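Local coordinates for uncharacterized protein PA0076 (Pseudomonas aeruginosa PAO1, PDB 2QNU), which is of unknown molecular function but belongs to the TagF family and probably helps control type VI secretion, at residues A31-G36 against R85-T90; L57-I62 against H182-G187. One frame throughout, in Å; residues are numbered along the deposited sequence.

Overall arrangement
Both contacts are buried and both reach the same antiparallel sheet, with centres about 16 Å apart. Contact 1 lays helix 23-44 against the loop that leads into strand 89-95; no hydrogen bond crosses it, and carbon-to-carbon packing does the work. Contact 2 lies nearer the centre of the chain, about 5 Å from it against about 12 Å for contact 1, and joins two neighbouring strands by backbone hydrogen bonds, with tryptophans, arginines and waters added. The two meet directly: Trp32 CH2 lies 3.5 Å from Trp183 CH2, and Thr90 CG2 touches Phe60 CZ. One helix thus packs on the aromatic face of contact 2 and on the strand entry of contact 1.

Contact 1: residues A31-G36 against R85-T90; sequences AWLASG and RYFPLT
Leu33 on the helix and Phe87 in the loop before strand 89-95 carry this contact, and their side chains cross obliquely. Two parts of the leucine touch the far end of the phenylalanine ring: Leu33 CB lies 3.7 Å from Phe87 CZ, and Leu33 CD1 is 3.7 Å from Phe87 CE2. Phe87 holds CG anti to its backbone N (chi1 -156°), and the ring beyond it reaches the helix although its CB does not point there. Leu33 does start toward the loop, and its forked end divides the work. While CD1 meets the ring, CD2 lies 4.1 Å from Pro88 CG, and the leucine and proline side chains pass one another pointing opposite ways. Pro88 also packs against its own neighbour, its CD 3.6 Å above one face of the Phe87 ring and offset toward the rim. A branched leucine suits a place with two apolar partners, and a long phenylalanine side chain can bridge the gap between backbones, Ala34 CA and Phe87 CA being 8.3 Å apart.

Ala34 is small enough for the ring to come close to the helix backbone, with Ala34 N 4.3 Å from Phe87 CE1. Thr90 turns toward the helix too, and its hydroxyl OG1 is hydrogen-bonded to Trp29 NE1, one turn before Leu33. Phe16 meets the Phe87 ring edge-to-face, and Tyr52 and Val76 touch Pro88. The arrangement is apolar packing of a helix against the loop entering an antiparallel sheet, as in an alpha+beta fold.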
# COMPACT_ATOMS: atom_id res chain seq x y z
N ALA B 31 10.73 25.21 5.22
CA ALA B 31 11.16 24.93 6.58
C ALA B 31 11.66 23.50 6.65
O ALA B 31 12.64 23.18 7.32
CB ALA B 31 10.03 25.15 7.52
N TRP B 32 10.99 22.62 5.92
CA TRP B 32 11.42 21.24 5.93
C TRP B 32 12.77 21.12 5.19
O TRP B 32 13.62 20.40 5.66
CB TRP B 32 10.35 20.26 5.33
CG TRP B 32 10.90 18.83 5.15
CD1 TRP B 32 11.10 17.89 6.11
CD2 TRP B 32 11.40 18.28 3.93
NE1 TRP B 32 11.68 16.76 5.57
CE2 TRP B 32 11.87 16.99 4.23
CE3 TRP B 32 11.53 18.78 2.64
CZ2 TRP B 32 12.41 16.16 3.25
CZ3 TRP B 32 12.06 17.96 1.65
CH2 TRP B 32 12.51 16.67 1.95
N LEU B 33 12.97 21.76 4.04
CA LEU B 33 14.29 21.67 3.36
C LEU B 33 15.38 22.28 4.18
O LEU B 33 16.42 21.68 4.35
CB LEU B 33 14.30 22.40 2.01
CG LEU B 33 13.55 21.70 0.93
CD1 LEU B 33 13.39 22.66 -0.23
CD2 LEU B 33 14.26 20.47 0.51
N ALA B 34 15.12 23.46 4.73
CA ALA B 34 16.09 24.12 5.56
C ALA B 34 16.57 23.31 6.78
O ALA B 34 17.76 23.34 7.11
CB ALA B 34 15.53 25.45 6.01
N SER B 35 15.64 22.62 7.45
CA SER B 35 15.96 21.77 8.62
C SER B 35 16.84 20.62 8.20
O SER B 35 17.78 20.22 8.92
CB SER B 35 14.65 21.16 9.25
OG SER B 35 13.69 22.17 9.51
N GLY B 36 16.49 20.05 7.06
CA GLY B 36 17.21 18.94 6.46
C GLY B 36 18.62 19.35 6.05
O GLY B 36 19.56 18.56 6.19
N ARG B 85 25.34 30.50 -3.02
CA ARG B 85 24.72 29.88 -1.85
C ARG B 85 23.88 28.67 -2.28
O ARG B 85 23.29 28.68 -3.37
CB ARG B 85 23.91 30.93 -1.11
CG ARG B 85 24.77 32.15 -0.77
CD ARG B 85 23.99 33.38 -0.33
NE ARG B 85 23.00 33.82 -1.31
CZ ARG B 85 22.27 34.92 -1.17
NH1 ARG B 85 22.43 35.74 -0.14
NH2 ARG B 85 21.35 35.21 -2.08
N TYR B 86 23.89 27.61 -1.47
CA TYR B 86 23.24 26.32 -1.79
C TYR B 86 21.79 26.18 -1.29
O TYR B 86 21.51 26.37 -0.11
CB TYR B 86 24.11 25.18 -1.26
CG TYR B 86 25.47 25.22 -1.87
CD1 TYR B 86 25.63 24.87 -3.21
CD2 TYR B 86 26.60 25.68 -1.15
CE1 TYR B 86 26.85 24.93 -3.83
CE2 TYR B 86 27.83 25.75 -1.75
CZ TYR B 86 27.95 25.37 -3.10
OH TYR B 86 29.14 25.41 -3.78
N PHE B 87 20.86 25.85 -2.20
CA PHE B 87 19.51 25.44 -1.84
C PHE B 87 18.89 24.67 -2.97
O PHE B 87 19.09 25.02 -4.13
CB PHE B 87 18.63 26.65 -1.54
CG PHE B 87 17.51 26.34 -0.67
CD1 PHE B 87 17.69 26.23 0.73
CD2 PHE B 87 16.20 26.14 -1.20
CE1 PHE B 87 16.62 25.96 1.54
CE2 PHE B 87 15.15 25.88 -0.38
CZ PHE B 87 15.36 25.78 0.99
N PRO B 88 18.13 23.58 -2.67
CA PRO B 88 17.52 22.84 -3.77
C PRO B 88 16.56 23.64 -4.63
O PRO B 88 16.08 24.68 -4.23
CB PRO B 88 16.76 21.72 -3.05
CG PRO B 88 17.50 21.49 -1.86
CD PRO B 88 17.99 22.86 -1.40
N LEU B 89 16.30 23.14 -5.81
CA LEU B 89 15.27 23.71 -6.70
C LEU B 89 14.22 22.64 -6.88
O LEU B 89 14.51 21.48 -7.19
CB LEU B 89 15.87 24.03 -8.06
CG LEU B 89 14.93 24.57 -9.18
CD1 LEU B 89 14.37 25.90 -8.79
CD2 LEU B 89 15.73 24.72 -10.42
N THR B 90 12.98 23.02 -6.68
CA THR B 90 11.90 22.08 -6.75
C THR B 90 10.92 22.56 -7.77
O THR B 90 10.62 23.72 -7.78
CB THR B 90 11.17 22.02 -5.35
OG1 THR B 90 12.12 21.74 -4.34
CG2 THR B 90 10.11 20.94 -5.32

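Contact 2: residues L57-I62 against H182-G187; sequences LWRFAI and HWWGRG. With ACT (acetate ion), chain F.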
# COMPACT_ATOMS: atom_id res chain seq x y z
N LEU B 57 18.46 13.49 -8.31
CA LEU B 57 17.21 14.19 -8.42
C LEU B 57 16.19 13.19 -7.88
O LEU B 57 16.23 11.98 -8.28
CB LEU B 57 16.92 14.56 -9.87
CG LEU B 57 17.65 15.84 -10.34
CD1 LEU B 57 19.17 15.62 -10.51
CD2 LEU B 57 17.02 16.33 -11.61
N TRP B 58 15.36 13.66 -6.92
CA TRP B 58 14.33 12.85 -6.32
C TRP B 58 12.95 13.30 -6.79
O TRP B 58 12.52 14.41 -6.62
CB TRP B 58 14.45 12.89 -4.82
CG TRP B 58 15.69 12.27 -4.34
CD1 TRP B 58 16.80 12.91 -3.90
CD2 TRP B 58 15.95 10.89 -4.22
NE1 TRP B 58 17.77 12.00 -3.53
CE2 TRP B 58 17.26 10.75 -3.69
CE3 TRP B 58 15.18 9.74 -4.43
CZ2 TRP B 58 17.83 9.51 -3.43
CZ3 TRP B 58 15.76 8.52 -4.22
CH2 TRP B 58 17.08 8.41 -3.73
N ARG B 59 12.27 12.38 -7.40
CA ARG B 59 10.85 12.50 -7.71
C ARG B 59 10.10 12.16 -6.39
O ARG B 59 10.58 11.36 -5.63
CB ARG B 59 10.50 11.46 -8.73
CG ARG B 59 11.32 11.55 -9.99
CD ARG B 59 11.20 10.33 -10.85
NE ARG B 59 12.14 10.41 -11.99
CZ ARG B 59 12.22 9.51 -12.96
NH1 ARG B 59 11.38 8.49 -13.00
NH2 ARG B 59 13.10 9.64 -13.93
N PHE B 60 8.99 12.82 -6.13
CA PHE B 60 8.25 12.57 -4.94
C PHE B 60 6.73 12.69 -5.11
O PHE B 60 6.23 13.40 -5.96
CB PHE B 60 8.72 13.52 -3.83
CG PHE B 60 8.50 14.98 -4.14
CD1 PHE B 60 7.28 15.60 -3.89
CD2 PHE B 60 9.54 15.75 -4.64
CE1 PHE B 60 7.10 16.94 -4.16
CE2 PHE B 60 9.38 17.08 -4.93
CZ PHE B 60 8.19 17.69 -4.71
N ALA B 61 6.05 11.99 -4.21
CA ALA B 61 4.63 12.18 -3.96
C ALA B 61 4.37 12.18 -2.45
O ALA B 61 4.75 11.25 -1.72
CB ALA B 61 3.89 11.11 -4.60
N ILE B 62 3.79 13.28 -2.02
CA ILE B 62 3.54 13.59 -0.62
C ILE B 62 2.04 13.68 -0.33
O ILE B 62 1.30 14.40 -0.98
CB ILE B 62 4.23 14.85 -0.28
CG1 ILE B 62 5.77 14.61 -0.50
CG2 ILE B 62 3.87 15.32 1.15
CD1 ILE B 62 6.59 15.83 -0.40
N HIS B 182 6.70 9.43 -0.55
CA HIS B 182 7.44 8.51 -1.39
C HIS B 182 8.44 9.35 -2.23
O HIS B 182 8.13 10.46 -2.69
CB HIS B 182 6.53 7.72 -2.33
CG HIS B 182 5.77 6.61 -1.65
ND1 HIS B 182 4.57 6.79 -1.01
CD2 HIS B 182 6.11 5.31 -1.46
CE1 HIS B 182 4.19 5.65 -0.47
NE2 HIS B 182 5.09 4.72 -0.74
N TRP B 183 9.61 8.78 -2.43
CA TRP B 183 10.75 9.45 -3.06
C TRP B 183 11.41 8.40 -3.90
O TRP B 183 11.65 7.28 -3.39
CB TRP B 183 11.70 9.90 -1.98
CG TRP B 183 11.07 10.70 -0.94
CD1 TRP B 183 10.45 10.21 0.22
CD2 TRP B 183 11.00 12.11 -0.86
NE1 TRP B 183 9.99 11.26 0.98
CE2 TRP B 183 10.30 12.44 0.34
CE3 TRP B 183 11.46 13.16 -1.70
CZ2 TRP B 183 10.04 13.74 0.71
CZ3 TRP B 183 11.19 14.46 -1.33
CH2 TRP B 183 10.52 14.75 -0.12
N TRP B 184 11.59 8.67 -5.20
CA TRP B 184 12.17 7.67 -6.08
C TRP B 184 12.92 8.34 -7.23
O TRP B 184 12.81 9.54 -7.43
CB TRP B 184 11.15 6.70 -6.62
CG TRP B 184 10.19 7.28 -7.64
CD1 TRP B 184 10.24 7.10 -8.96
CD2 TRP B 184 9.03 8.08 -7.37
NE1 TRP B 184 9.19 7.78 -9.58
CE2 TRP B 184 8.45 8.39 -8.61
CE3 TRP B 184 8.43 8.59 -6.21
CZ2 TRP B 184 7.33 9.15 -8.71
CZ3 TRP B 184 7.31 9.35 -6.32
CH2 TRP B 184 6.77 9.64 -7.56
N GLY B 185 13.68 7.55 -7.98
CA GLY B 185 14.31 8.06 -9.17
C GLY B 185 15.47 7.22 -9.65
O GLY B 185 15.61 6.07 -9.26
N ARG B 186 16.28 7.83 -10.55
CA ARG B 186 17.37 7.10 -11.25
C ARG B 186 18.60 6.90 -10.37
O ARG B 186 19.44 6.05 -10.65
CB ARG B 186 17.81 7.83 -12.51
CG ARG B 186 16.73 8.07 -13.49
CD ARG B 186 17.23 8.78 -14.81
NE ARG B 186 16.38 8.33 -15.90
CZ ARG B 186 15.51 9.07 -16.55
NH1 ARG B 186 15.38 10.39 -16.35
NH2 ARG B 186 14.81 8.51 -17.47
N GLY B 187 18.69 7.63 -9.27
CA GLY B 187 19.88 7.48 -8.42
C GLY B 187 21.08 8.27 -8.92
O GLY B 187 20.93 9.25 -9.64
C ACT F . 6.27 1.74 -0.43
O ACT F . 7.24 2.53 -0.70
OXT ACT F . 5.09 2.21 -0.22
CH3 ACT F . 6.55 0.32 -0.32
O HOH W 1 16.17 10.81 -10.89
O HOH W 2 16.80 9.38 -7.56
O HOH W 3 19.13 11.34 -10.36
O HOH W 4 8.46 8.22 -12.35
O HOH W 5 3.10 9.20 -0.78
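Four backbone hydrogen bonds join Arg59 to Trp184 and Ala61 to His182, the two hydrogen-bonded pairs of this antiparallel ladder. The straightest runs from His182 N to Ala61 O (2.9 Å, 175° at the hydrogen). Between them Phe60 faces Trp183 as a non-hydrogen-bonded pair, where Phe60 CA approaches His182 O at 3.1 Å. Past Gly185, water takes over: two waters link Leu57 O to Arg186 N and Gly187 N, and a third joins Leu57 N to Gly187 O. Glycine suits position 185, because a CB there would clash with Leu57 O and, at these backbone angles, with Trp184 O.

The side chains of His182 and Arg59 lie on the same face as Trp184. His182 NE2 gives a nearly straight bond of 2.6 Å to OXT of an acetate, probably from the crystallisation liquor, and a water joins its ND1 to Ala61 O. Arg59 crosses Trp184 at about a right angle. Its CB sits over the centre of the indole's six-membered ring, 3.9 Å from the centroid, in a CH-pi contact, and the extended chain carries CD to 3.5 Å from Trp184 NE1, whose hydrogen goes to a water that also bonds weakly to Arg59 NH1. Arg59 NH2 lies over one face of the Arg186 guanidinium, 3.4 Å from Arg186 NH1. Glu116 forms salt bridges with both arginines, and Glu113 with Arg186.

On the other face Phe60 CB rests on the Trp183 ring, 3.5 Å from CE3, while Ile62 CD1 meets CH2 of that indole. Trp32 and Phe210 also pack against Trp183.

Backbone bonds set the strand register and an indole lies on each face, while the shared glutamate probably offsets the repulsion between the two arginines.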